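Local coordinates for thioredoxin domain-containing protein (Vibrio parahaemolyticus, PDB 2R5S) that is of unknown function, this domain being the tetratricopeptide-repeat part of a longer thioredoxin-domain protein that may have protein-disulfide reductase activity, at residues R123-L128 / N161-K166; E129-I134 / K147-D152; D152-L157 / K166-L171. One frame throughout, in Å; residues are numbered along the deposited sequence.

Overall arrangement
Three helices, 124-135, 145-157 and 162-174, meet pairwise, and each contact joins a different pair, a worked example of how tetratricopeptide-repeat helices stack. Contact 1 sets segment 124-128 nearly parallel to 162-166; in contacts 2 and 3 the segments of helix 145-157 run roughly antiparallel to their partners. Centres of contacts 1 and 3 lie about 7 Å apart, those of 2 and 3 about 8 Å, and those of 1 and 2 about 10 Å. Asp152 belongs to both 2 and 3, Lys166 to both 1 and 3. Between contacts 2 and 3, Glu129 OE1 and Tyr167 OH, 2.9 Å apart, probably share a hydrogen bond. A 1,2-ethanediol at contact 3 probably comes from the crystallisation liquor.

Contact 1: R123-L128 / N161-K166; sequences RDEEAL and NAIASK
Glu125 and Ile163, their CA atoms 6.2 Å apart, mark where helix segments 124-128 and 162-166 run side by side, with axes inclined by 15° and 10.1 Å apart at closest approach. Ile163 carries the contact, and its two branches meet different partners. CG2 packs against Leu128 CD1 at 3.8 Å and also reaches the backbone of Glu125. The other branch ends in CD1, which lies 3.6 Å from Glu125 CG and touches the carboxylate. Glu125 can follow this branch because its CG is anti to the backbone N (chi1 -165°) and the chain stays extended, crossing the isoleucine at about a right angle; its CG and carboxylate meet the end of the isoleucine at the exposed margin of the contact. Asn161 caps the second helix: its OD1 accepts a bond from Ala164 N (2.8 Å), the donor standing above the carbonyl plane, and a weak one from Ile163 N. Asp124, buried, has its carboxylate hydrogen-bonded to Asn119. Leu157 of helix 145-157 touches both Asp124 and Ala164, while Leu128 reaches Phe150 and Ile153 of that helix. Near-parallel packing of a helix on the next but one, with helix 145-157 against both, is the arrangement expected of a tetratricopeptide-repeat stack.

Contact 2: E129-I134 / K147-D152; sequences ELLWNI and KKTFMD
Leu131 and Phe150 face each other where segments 129-134 and 147-152 bring their CA atoms nearest, 6.3 Å apart, and this is the tight part of the contact. Leu131 CB lies at the edge of the phenyl ring, near its plane, 3.5 Å from Phe150 CD1. The ring extends toward the partner helix because Phe150 CG is anti to its backbone N (chi1 -169°). At the far end of the leucine, CD2 packs against the backbone, 3.4 Å from Phe150 N, and close to the hydroxyl of Thr149. That hydroxyl, OG1, is buried with no hydrogen-bond partner in the model, and the threonine's eclipsed first torsion makes its placement doubtful. The segments cross at 146°, with axes 9.7 Å apart at closest approach, the antiparallel packing through which helices of the tetratricopeptide-repeat domain build a common core; Leu135 of helix 124-135 and Leu171 of helix 162-174 also touch Phe150, and Ala115 and Cys112 of helix 108-120 meet Leu131 and Thr149. Packing is looser toward Trp132: its CB stays 4.2 Å from Phe150 CE1, and the indole, approached obliquely by Phe150 CZ, also touches Gln170 and Ile174 of helix 162-174. Lys148 and Met151 point their CB atoms away from segment 129-134; Met151, a selenomethionine, also touches Leu171, whereas Lys148 and Asp152 form the solvent side.

Contact 3: D152-L157 / K166-L171; sequences DILSAL and KYRRQL. With EDO (1,2-ethanediol), chain D.
In the last helical hairpin of this tetratricopeptide-repeat domain, Leu154 of helix 145-157 meets Tyr167 and Arg168 of helix 162-174. The segments 152-157 and 166-171 run in roughly opposite directions, their axes 10.6 Å apart at closest approach and crossing at 143°. Leu154 supplies both methyls: CD1 rests 3.6 Å from Arg168 CG, and CD2 lies 3.9 Å from Tyr167 CB. The arginine and leucine side chains lie alongside each other, pointing oppositely. Arg168 manages this because its chain is extended from CG to NE (chi2 -167°, chi3 -171°), which carries the guanidinium as far as the C-terminal end of the partner helix. There NH2 comes within 2.6 Å of Leu154 O, but the angle is too poor for a hydrogen bond; the nitrogen donates to Gly158 O, just beyond the helix. The charged group is thus held by a backbone carbonyl at a helix C-terminus, an end whose dipole would be expected to favour it. Tyr167 shares only its CB with Leu154: the ring leads away from the leucine, and its hydroxyl is bonded to Glu129. Within the second helix, Lys166 NZ donates a hydrogen bond to Gln170 OE1, one turn on, at 3.1 Å. An ethanediol lies at Arg169 O, though its contact is too short to be trusted. Two consecutive helices packed in this way make an antiparallel helical hairpin, the repeating unit of tetratricopeptide-repeat folds.

Contact 1: R123-L128 / N161-K166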
loop_
_atom_site.group_PDB
_atom_site.type_symbol
_atom_site.label_atom_id
_atom_site.label_comp_id
_atom_site.label_asym_id
_atom_site.label_seq_id
_atom_site.Cartn_x
_atom_site.Cartn_y
_atom_site.Cartn_z
ATOM N N ARG A 123 3.280 3.930 -4.741
ATOM C CA ARG A 123 4.713 3.826 -4.434
ATOM C C ARG A 123 4.984 4.338 -2.997
ATOM O O ARG A 123 5.814 5.227 -2.783
ATOM C CB ARG A 123 5.572 4.534 -5.515
ATOM C CG ARG A 123 5.719 3.701 -6.750
ATOM C CD ARG A 123 6.365 4.488 -7.859
ATOM N NE ARG A 123 7.820 4.598 -7.663
ATOM C CZ ARG A 123 8.645 5.082 -8.579
ATOM N NH1 ARG A 123 9.932 5.149 -8.309
ATOM N NH2 ARG A 123 8.176 5.498 -9.752
ATOM N N ASP A 124 4.270 3.749 -2.020
ATOM C CA ASP A 124 4.217 4.294 -0.669
ATOM C C ASP A 124 5.404 3.962 0.136
ATOM O O ASP A 124 5.735 4.726 0.995
ATOM C CB ASP A 124 2.971 3.851 0.083
ATOM C CG ASP A 124 1.711 4.260 -0.628
ATOM O OD1 ASP A 124 1.572 5.467 -0.934
ATOM O OD2 ASP A 124 0.880 3.368 -0.911
ATOM N N GLU A 125 6.036 2.836 -0.117
ATOM C CA GLU A 125 7.290 2.503 0.569
ATOM C C GLU A 125 8.311 3.585 0.300
ATOM O O GLU A 125 8.824 4.184 1.241
ATOM C CB GLU A 125 7.826 1.092 0.215
ATOM C CG GLU A 125 8.912 0.571 1.183
ATOM C CD GLU A 125 9.526 -0.765 0.745
ATOM O OE1 GLU A 125 10.125 -0.859 -0.361
ATOM O OE2 GLU A 125 9.434 -1.746 1.520
ATOM N N GLU A 126 8.585 3.863 -0.973
ATOM C CA GLU A 126 9.434 4.998 -1.394
ATOM C C GLU A 126 8.993 6.393 -0.911
ATOM O O GLU A 126 9.856 7.159 -0.524
ATOM C CB GLU A 126 9.548 5.057 -2.930
ATOM C CG GLU A 126 10.350 3.916 -3.603
ATOM C CD GLU A 126 9.978 3.775 -5.074
ATOM O OE1 GLU A 126 8.802 3.433 -5.370
ATOM O OE2 GLU A 126 10.841 4.058 -5.936
ATOM N N ALA A 127 7.700 6.754 -1.043
ATOM C CA ALA A 127 7.140 7.959 -0.445
ATOM C C ALA A 127 7.598 8.110 1.042
ATOM O O ALA A 127 8.173 9.118 1.417
ATOM C CB ALA A 127 5.651 7.876 -0.474
ATOM N N LEU A 128 7.329 7.110 1.877
ATOM C CA LEU A 128 7.580 7.199 3.305
ATOM C C LEU A 128 9.064 7.109 3.563
ATOM O O LEU A 128 9.547 7.632 4.574
ATOM C CB LEU A 128 6.863 6.068 4.051
ATOM C CG LEU A 128 5.339 6.202 4.119
ATOM C CD1 LEU A 128 4.590 4.881 4.352
ATOM C CD2 LEU A 128 4.858 7.311 5.107
ATOM N N ASN A 161 -1.985 -2.110 7.040
ATOM C CA ASN A 161 -0.915 -1.949 6.059
ATOM C C ASN A 161 0.465 -2.113 6.675
ATOM O O ASN A 161 0.817 -1.419 7.633
ATOM C CB ASN A 161 -1.063 -0.606 5.332
ATOM C CG ASN A 161 -0.065 -0.433 4.210
ATOM O OD1 ASN A 161 1.133 -0.503 4.426
ATOM N ND2 ASN A 161 -0.550 -0.200 3.014
ATOM N N ALA A 162 1.247 -3.048 6.142
ATOM C CA ALA A 162 2.497 -3.420 6.815
ATOM C C ALA A 162 3.573 -2.374 6.593
ATOM O O ALA A 162 4.449 -2.217 7.414
ATOM C CB ALA A 162 2.975 -4.840 6.402
ATOM N N ILE A 163 3.490 -1.644 5.491
ATOM C CA ILE A 163 4.443 -0.548 5.199
ATOM C C ILE A 163 4.059 0.617 6.128
ATOM O O ILE A 163 4.903 1.124 6.839
ATOM C CB ILE A 163 4.479 -0.171 3.664
ATOM C CG1 ILE A 163 5.211 -1.248 2.848
ATOM C CG2 ILE A 163 5.138 1.195 3.401
ATOM C CD1 ILE A 163 6.721 -1.424 3.218
ATOM N N ALA A 164 2.777 1.000 6.133
ATOM C CA ALA A 164 2.268 1.997 7.065
ATOM C C ALA A 164 2.698 1.628 8.494
ATOM O O ALA A 164 3.268 2.446 9.175
ATOM C CB ALA A 164 0.670 2.126 6.969
ATOM N N SER A 165 2.464 0.395 8.936
ATOM C CA SER A 165 2.871 -0.002 10.277
ATOM C C SER A 165 4.380 0.070 10.556
ATOM O O SER A 165 4.789 0.334 11.687
ATOM C CB SER A 165 2.320 -1.380 10.626
ATOM O OG SER A 165 0.893 -1.385 10.534
ATOM N N LYS A 166 5.226 -0.162 9.562
ATOM C CA LYS A 166 6.655 -0.099 9.870
ATOM C C LYS A 166 7.141 1.347 10.068
ATOM O O LYS A 166 7.921 1.639 10.932
ATOM C CB LYS A 166 7.492 -0.883 8.837
ATOM C CG LYS A 166 8.818 -0.253 8.469
ATOM C CD LYS A 166 9.427 -0.946 7.261
ATOM C CE LYS A 166 10.474 -0.067 6.618
ATOM N NZ LYS A 166 11.890 -0.303 7.103
#

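Contact 2: E129-I134 / K147-D152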
loop_
_atom_site.group_PDB
_atom_site.type_symbol
_atom_site.label_atom_id
_atom_site.label_comp_id
_atom_site.label_asym_id
_atom_site.label_seq_id
_atom_site.Cartn_x
_atom_site.Cartn_y
_atom_site.Cartn_z
ATOM N N GLU A 129 9.816 6.422 2.707
ATOM C CA GLU A 129 11.292 6.317 2.990
ATOM C C GLU A 129 11.901 7.675 2.622
ATOM O O GLU A 129 12.695 8.240 3.357
ATOM C CB GLU A 129 11.952 5.243 2.159
ATOM C CG GLU A 129 13.505 5.281 2.190
ATOM C CD GLU A 129 14.109 4.448 3.286
ATOM O OE1 GLU A 129 13.352 3.985 4.181
ATOM O OE2 GLU A 129 15.363 4.247 3.293
ATOM N N LEU A 130 11.476 8.245 1.488
ATOM C CA LEU A 130 11.894 9.611 1.167
ATOM C C LEU A 130 11.787 10.536 2.399
ATOM O O LEU A 130 12.769 11.159 2.819
ATOM C CB LEU A 130 11.022 10.199 0.038
ATOM C CG LEU A 130 11.802 11.289 -0.677
ATOM C CD1 LEU A 130 13.108 10.784 -1.396
ATOM C CD2 LEU A 130 10.867 12.023 -1.640
ATOM N N LEU A 131 10.593 10.612 2.970
ATOM C CA LEU A 131 10.305 11.526 4.074
ATOM C C LEU A 131 11.078 11.127 5.334
ATOM O O LEU A 131 11.558 11.988 6.091
ATOM C CB LEU A 131 8.796 11.537 4.320
ATOM C CG LEU A 131 8.010 12.615 3.494
ATOM C CD1 LEU A 131 8.702 12.959 2.183
ATOM C CD2 LEU A 131 6.488 12.401 3.243
ATOM N N TRP A 132 11.190 9.821 5.562
ATOM C CA TRP A 132 11.748 9.286 6.763
ATOM C C TRP A 132 13.173 9.794 6.827
ATOM O O TRP A 132 13.673 10.125 7.887
ATOM C CB TRP A 132 11.774 7.744 6.746
ATOM C CG TRP A 132 12.682 7.184 7.890
ATOM C CD1 TRP A 132 13.902 6.515 7.775
ATOM C CD2 TRP A 132 12.428 7.294 9.291
ATOM N NE1 TRP A 132 14.391 6.234 9.026
ATOM C CE2 TRP A 132 13.497 6.695 9.964
ATOM C CE3 TRP A 132 11.382 7.850 10.044
ATOM C CZ2 TRP A 132 13.554 6.650 11.342
ATOM C CZ3 TRP A 132 11.451 7.793 11.413
ATOM C CH2 TRP A 132 12.509 7.218 12.046
ATOM N N ASN A 133 13.831 9.825 5.668
ATOM C CA ASN A 133 15.233 10.230 5.553
ATOM C C ASN A 133 15.463 11.698 5.965
ATOM O O ASN A 133 16.539 12.066 6.393
ATOM C CB ASN A 133 15.720 9.960 4.136
ATOM C CG ASN A 133 16.325 8.559 3.980
ATOM O OD1 ASN A 133 16.695 7.908 4.956
ATOM N ND2 ASN A 133 16.393 8.089 2.752
ATOM N N ILE A 134 14.424 12.528 5.842
ATOM C CA ILE A 134 14.494 13.926 6.267
ATOM C C ILE A 134 14.187 14.009 7.783
ATOM O O ILE A 134 14.890 14.662 8.545
ATOM C CB ILE A 134 13.509 14.743 5.433
ATOM C CG1 ILE A 134 13.977 14.798 3.981
ATOM C CG2 ILE A 134 13.291 16.164 5.985
ATOM C CD1 ILE A 134 12.994 15.334 3.093
ATOM N N LYS A 147 6.862 16.070 8.313
ATOM C CA LYS A 147 6.156 15.197 9.205
ATOM C C LYS A 147 4.663 15.067 8.877
ATOM O O LYS A 147 4.130 13.996 8.981
ATOM C CB LYS A 147 6.318 15.633 10.669
ATOM C CG LYS A 147 6.034 14.515 11.652
ATOM C CD LYS A 147 5.275 15.096 12.825
ATOM C CE LYS A 147 6.239 15.511 13.905
ATOM N NZ LYS A 147 6.415 14.347 14.724
ATOM N N LYS A 148 4.005 16.139 8.471
ATOM C CA LYS A 148 2.593 16.072 8.157
ATOM C C LYS A 148 2.289 15.257 6.892
ATOM O O LYS A 148 1.288 14.498 6.795
ATOM C CB LYS A 148 2.056 17.490 7.950
ATOM C CG LYS A 148 0.579 17.520 7.631
ATOM C CD LYS A 148 0.119 18.931 7.349
ATOM C CE LYS A 148 -1.235 18.895 6.810
ATOM N NZ LYS A 148 -2.212 19.082 7.955
ATOM N N THR A 149 3.102 15.449 5.873
ATOM C CA THR A 149 2.812 14.684 4.684
ATOM C C THR A 149 3.183 13.236 4.911
ATOM O O THR A 149 2.473 12.387 4.478
ATOM C CB THR A 149 3.351 15.235 3.332
ATOM O OG1 THR A 149 4.062 14.176 2.712
ATOM C CG2 THR A 149 4.278 16.402 3.474
ATOM N N PHE A 150 4.217 12.956 5.680
ATOM C CA PHE A 150 4.424 11.589 6.201
ATOM C C PHE A 150 3.157 11.062 6.925
ATOM O O PHE A 150 2.681 9.962 6.633
ATOM C CB PHE A 150 5.611 11.650 7.152
ATOM C CG PHE A 150 6.137 10.355 7.571
ATOM C CD1 PHE A 150 7.118 9.707 6.807
ATOM C CD2 PHE A 150 5.728 9.782 8.784
ATOM C CE1 PHE A 150 7.692 8.462 7.251
ATOM C CE2 PHE A 150 6.288 8.556 9.207
ATOM C CZ PHE A 150 7.254 7.922 8.456
HETATM N N MSE A 151 2.573 11.887 7.797
HETATM C CA MSE A 151 1.430 11.506 8.607
HETATM C C MSE A 151 0.114 11.336 7.805
HETATM O O MSE A 151 -0.698 10.466 8.126
HETATM C CB MSE A 151 1.218 12.543 9.696
HETATM C CG MSE A 151 2.368 12.641 10.746
HETATM SE SE MSE A 151 2.318 11.428 12.241
HETATM C CE MSE A 151 0.797 12.031 13.260
ATOM N N ASP A 152 -0.107 12.188 6.802
ATOM C CA ASP A 152 -1.282 12.013 5.934
ATOM C C ASP A 152 -1.093 10.716 5.105
ATOM O O ASP A 152 -2.034 9.972 4.895
ATOM C CB ASP A 152 -1.491 13.213 4.984
ATOM C CG ASP A 152 -1.642 14.572 5.709
ATOM O OD1 ASP A 152 -2.149 14.648 6.859
ATOM O OD2 ASP A 152 -1.246 15.589 5.078
#

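Contact 3: D152-L157 / K166-L171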
loop_
_atom_site.group_PDB
_atom_site.type_symbol
_atom_site.label_atom_id
_atom_site.label_comp_id
_atom_site.label_asym_id
_atom_site.label_seq_id
_atom_site.Cartn_x
_atom_site.Cartn_y
_atom_site.Cartn_z
ATOM N N ASP A 152 -0.107 12.188 6.802
ATOM C CA ASP A 152 -1.282 12.013 5.934
ATOM C C ASP A 152 -1.093 10.716 5.105
ATOM O O ASP A 152 -2.034 9.972 4.895
ATOM C CB ASP A 152 -1.491 13.213 4.984
ATOM C CG ASP A 152 -1.642 14.572 5.709
ATOM O OD1 ASP A 152 -2.149 14.648 6.859
ATOM O OD2 ASP A 152 -1.246 15.589 5.078
ATOM N N ILE A 153 0.139 10.425 4.677
ATOM C CA ILE A 153 0.387 9.180 3.913
ATOM C C ILE A 153 0.032 7.961 4.794
ATOM O O ILE A 153 -0.636 7.046 4.346
ATOM C CB ILE A 153 1.818 9.126 3.268
ATOM C CG1 ILE A 153 1.935 9.968 1.978
ATOM C CG2 ILE A 153 2.229 7.687 2.858
ATOM C CD1 ILE A 153 1.242 11.357 2.017
ATOM N N LEU A 154 0.408 7.991 6.058
ATOM C CA LEU A 154 0.186 6.836 6.955
ATOM C C LEU A 154 -1.292 6.585 7.198
ATOM O O LEU A 154 -1.759 5.439 7.157
ATOM C CB LEU A 154 0.887 7.017 8.310
ATOM C CG LEU A 154 2.428 6.934 8.352
ATOM C CD1 LEU A 154 2.872 7.213 9.781
ATOM C CD2 LEU A 154 2.997 5.567 7.915
ATOM N N SER A 155 -2.014 7.668 7.491
ATOM C CA SER A 155 -3.402 7.545 7.803
ATOM C C SER A 155 -4.131 7.198 6.527
ATOM O O SER A 155 -5.039 6.350 6.526
ATOM C CB SER A 155 -3.941 8.796 8.516
ATOM O OG SER A 155 -4.343 9.814 7.613
ATOM N N ALA A 156 -3.744 7.819 5.423
ATOM C CA ALA A 156 -4.351 7.419 4.121
ATOM C C ALA A 156 -4.281 5.899 3.947
ATOM O O ALA A 156 -5.300 5.267 3.686
ATOM C CB ALA A 156 -3.688 8.118 2.942
ATOM N N LEU A 157 -3.087 5.341 4.137
ATOM C CA LEU A 157 -2.843 3.897 4.079
ATOM C C LEU A 157 -3.722 2.962 4.898
ATOM O O LEU A 157 -4.207 1.980 4.343
ATOM C CB LEU A 157 -1.366 3.564 4.328
ATOM C CG LEU A 157 -0.564 3.236 3.065
ATOM C CD1 LEU A 157 -1.210 3.866 1.813
ATOM C CD2 LEU A 157 0.972 3.539 3.153
ATOM N N LYS A 166 5.226 -0.162 9.562
ATOM C CA LYS A 166 6.655 -0.099 9.870
ATOM C C LYS A 166 7.141 1.347 10.068
ATOM O O LYS A 166 7.921 1.639 10.932
ATOM C CB LYS A 166 7.492 -0.883 8.837
ATOM C CG LYS A 166 8.818 -0.253 8.469
ATOM C CD LYS A 166 9.427 -0.946 7.261
ATOM C CE LYS A 166 10.474 -0.067 6.618
ATOM N NZ LYS A 166 11.890 -0.303 7.103
ATOM N N TYR A 167 6.631 2.255 9.266
ATOM C CA TYR A 167 6.945 3.667 9.389
ATOM C C TYR A 167 6.271 4.377 10.542
ATOM O O TYR A 167 6.895 5.255 11.136
ATOM C CB TYR A 167 6.725 4.359 8.052
ATOM C CG TYR A 167 7.804 3.911 7.081
ATOM C CD1 TYR A 167 9.021 4.582 7.002
ATOM C CD2 TYR A 167 7.624 2.774 6.281
ATOM C CE1 TYR A 167 9.972 4.170 6.154
ATOM C CE2 TYR A 167 8.590 2.367 5.408
ATOM C CZ TYR A 167 9.751 3.075 5.345
ATOM O OH TYR A 167 10.750 2.650 4.509
ATOM N N ARG A 168 5.044 4.002 10.889
ATOM C CA ARG A 168 4.462 4.457 12.159
ATOM C C ARG A 168 5.400 4.179 13.328
ATOM O O ARG A 168 5.623 5.056 14.157
ATOM C CB ARG A 168 3.147 3.758 12.465
ATOM C CG ARG A 168 2.050 4.274 11.648
ATOM C CD ARG A 168 0.668 3.835 12.113
ATOM N NE ARG A 168 -0.310 4.239 11.075
ATOM C CZ ARG A 168 -0.882 3.415 10.194
ATOM N NH1 ARG A 168 -0.611 2.101 10.243
ATOM N NH2 ARG A 168 -1.772 3.898 9.295
ATOM N N ARG A 169 5.888 2.933 13.420
ATOM C CA ARG A 169 6.792 2.510 14.483
ATOM C C ARG A 169 8.086 3.282 14.401
ATOM O O ARG A 169 8.630 3.705 15.424
ATOM C CB ARG A 169 7.129 1.016 14.354
ATOM C CG ARG A 169 6.136 0.122 15.029
ATOM C CD ARG A 169 6.672 -1.318 15.070
ATOM N NE ARG A 169 6.053 -2.173 14.056
ATOM C CZ ARG A 169 6.644 -2.608 12.944
ATOM N NH1 ARG A 169 7.911 -2.294 12.666
ATOM N NH2 ARG A 169 5.953 -3.371 12.108
ATOM N N GLN A 170 8.606 3.424 13.185
ATOM C CA GLN A 170 9.785 4.210 12.959
ATOM C C GLN A 170 9.639 5.583 13.547
ATOM O O GLN A 170 10.316 5.912 14.533
ATOM C CB GLN A 170 10.195 4.219 11.475
ATOM C CG GLN A 170 11.046 2.966 11.248
ATOM C CD GLN A 170 11.622 2.753 9.878
ATOM O OE1 GLN A 170 11.870 1.621 9.527
ATOM N NE2 GLN A 170 11.876 3.802 9.133
ATOM N N LEU A 171 8.705 6.358 12.995
ATOM C CA LEU A 171 8.410 7.708 13.461
ATOM C C LEU A 171 8.168 7.761 14.960
ATOM O O LEU A 171 8.699 8.603 15.646
ATOM C CB LEU A 171 7.174 8.287 12.691
ATOM C CG LEU A 171 6.712 9.662 13.250
ATOM C CD1 LEU A 171 7.831 10.628 12.844
ATOM C CD2 LEU A 171 5.390 10.193 12.767
HETATM C C1 EDO D . 8.525 1.897 18.374
HETATM O O1 EDO D . 7.752 2.683 17.459
HETATM C C2 EDO D . 9.650 2.706 19.021
HETATM O O2 EDO D . 9.393 3.029 20.393
#